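Local structure of hypothetical protein PA1835 (Pseudomonas aeruginosa, 1YOC) at residues B[127-131]-B[132-136]. The protein is of unknown function but is a DUF4442 protein of the hotdog superfamily, related to PaaI-type thioesterases, and may act on acyl thioesters. Sequence-based numbering, arbitrary orientation.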
# COMPACT_ATOMS: atom_id res chain seq x y z
N VAL B 127 3.75 1.76 -13.77
CA VAL B 127 3.23 3.11 -13.89
C VAL B 127 1.70 2.99 -13.88
O VAL B 127 1.14 2.10 -14.52
CB VAL B 127 3.71 3.80 -15.19
CG1 VAL B 127 3.13 5.22 -15.28
CG2 VAL B 127 5.26 3.90 -15.15
N ALA B 128 1.03 3.84 -13.09
CA ALA B 128 -0.42 3.79 -13.07
C ALA B 128 -0.92 5.07 -13.74
O ALA B 128 -0.33 6.14 -13.58
CB ALA B 128 -0.99 3.68 -11.62
N TYR B 129 -2.01 4.88 -14.48
CA TYR B 129 -2.66 5.93 -15.26
C TYR B 129 -4.14 6.08 -14.95
O TYR B 129 -4.82 5.11 -14.56
CB TYR B 129 -2.62 5.56 -16.75
CG TYR B 129 -1.26 5.31 -17.34
CD1 TYR B 129 -0.58 6.34 -18.01
CD2 TYR B 129 -0.63 4.06 -17.22
CE1 TYR B 129 0.70 6.14 -18.54
CE2 TYR B 129 0.66 3.85 -17.74
CZ TYR B 129 1.32 4.89 -18.40
OH TYR B 129 2.58 4.70 -18.95
N VAL B 130 -4.63 7.30 -15.20
CA VAL B 130 -6.03 7.60 -15.14
C VAL B 130 -6.27 8.39 -16.45
O VAL B 130 -5.58 9.38 -16.72
CB VAL B 130 -6.48 8.46 -13.90
CG1 VAL B 130 -7.90 8.96 -14.13
CG2 VAL B 130 -6.48 7.58 -12.63
N ASP B 131 -7.23 7.94 -17.26
CA ASP B 131 -7.52 8.60 -18.55
C ASP B 131 -6.21 8.77 -19.36
O ASP B 131 -5.92 9.84 -19.89
CB ASP B 131 -8.21 9.95 -18.31
CG ASP B 131 -8.75 10.60 -19.60
OD1 ASP B 131 -9.19 9.87 -20.51
OD2 ASP B 131 -8.77 11.85 -19.69
N ASP B 132 -5.43 7.70 -19.41
CA ASP B 132 -4.16 7.66 -20.15
C ASP B 132 -3.05 8.61 -19.73
O ASP B 132 -2.03 8.73 -20.41
CB ASP B 132 -4.43 7.82 -21.66
CG ASP B 132 -5.28 6.70 -22.19
OD1 ASP B 132 -5.06 5.54 -21.80
OD2 ASP B 132 -6.19 6.99 -22.97
N LYS B 133 -3.19 9.22 -18.57
CA LYS B 133 -2.17 10.12 -18.07
C LYS B 133 -1.57 9.47 -16.81
O LYS B 133 -2.29 8.93 -15.98
CB LYS B 133 -2.81 11.46 -17.70
CG LYS B 133 -3.52 12.12 -18.86
CD LYS B 133 -4.26 13.37 -18.39
CE LYS B 133 -5.11 13.98 -19.49
NZ LYS B 133 -6.34 13.17 -19.65
N PRO B 134 -0.24 9.55 -16.64
CA PRO B 134 0.45 8.96 -15.49
C PRO B 134 0.16 9.71 -14.19
O PRO B 134 0.24 10.94 -14.14
CB PRO B 134 1.91 9.01 -15.91
CG PRO B 134 1.98 10.23 -16.77
CD PRO B 134 0.70 10.23 -17.54
N VAL B 135 -0.19 8.97 -13.15
CA VAL B 135 -0.53 9.57 -11.88
C VAL B 135 0.30 8.97 -10.73
O VAL B 135 0.30 9.51 -9.62
CB VAL B 135 -2.03 9.35 -11.52
CG1 VAL B 135 -2.95 9.94 -12.60
CG2 VAL B 135 -2.32 7.85 -11.31
N PHE B 136 1.05 7.91 -11.01
CA PHE B 136 1.77 7.17 -9.97
C PHE B 136 2.83 6.27 -10.59
O PHE B 136 2.62 5.72 -11.69
CB PHE B 136 0.75 6.30 -9.24
CG PHE B 136 1.33 5.21 -8.36
CD1 PHE B 136 1.54 5.42 -6.99
CD2 PHE B 136 1.55 3.93 -8.88
CE1 PHE B 136 1.96 4.36 -6.15
CE2 PHE B 136 1.97 2.86 -8.05
CZ PHE B 136 2.16 3.09 -6.67
O HOH W 1 -7.91 9.45 -22.67
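A two-residue β hairpin, whose type I' turn runs from Val130 to Lys133, joins strand 120-130 to strand 133-146, and Val130 and Lys133 close it as an antiparallel hydrogen-bonded pair. Val130 N donates to Lys133 O and Lys133 N returns a bond to Val130 O, both 3.0 Å long; the returning N-H meets its acceptor from above the carbonyl plane. At the turn, Asp131 and Asp132 both adopt positive phi, the left-handed conformation that defines a type I' turn. The Asp131 side chain runs alongside that of Lys133, both pointing the same way; the extended lysine chain bends only at its last torsion (chi4 77°), bringing Lys133 NZ 2.8 Å from Asp131 OD2 in a salt bridge. A water lies between Asp131 OD1 and Asp132 OD2, while Asp132 OD1 pairs with Arg106 of the adjoining strand 105-110.

Further from the turn the pairing slips by one residue. Ala128 O receives a nearly straight bond from Val135 N (2.9 Å, 175°) and a weak one from Phe136 N, whereas Ala128 N is bound to Phe136 O at 2.8 Å. On one face Tyr129, with CG beside its own backbone N (chi1 -57°), lays CD1 3.5 Å from Pro134 N; Val127 CG1 reaches Pro134 CB, and Arg106 makes a cation-pi contact with the tyrosine ring. On the other, Ala128 CB lies 3.7 Å from Phe136 CD2, and the phenylalanine packs on Leu66, Cys67 and Ala70 of helix 63-81, the long helix wrapped by the hotdog sheet. Val135 and Phe136 together opposite Ala128 form a classic β bulge.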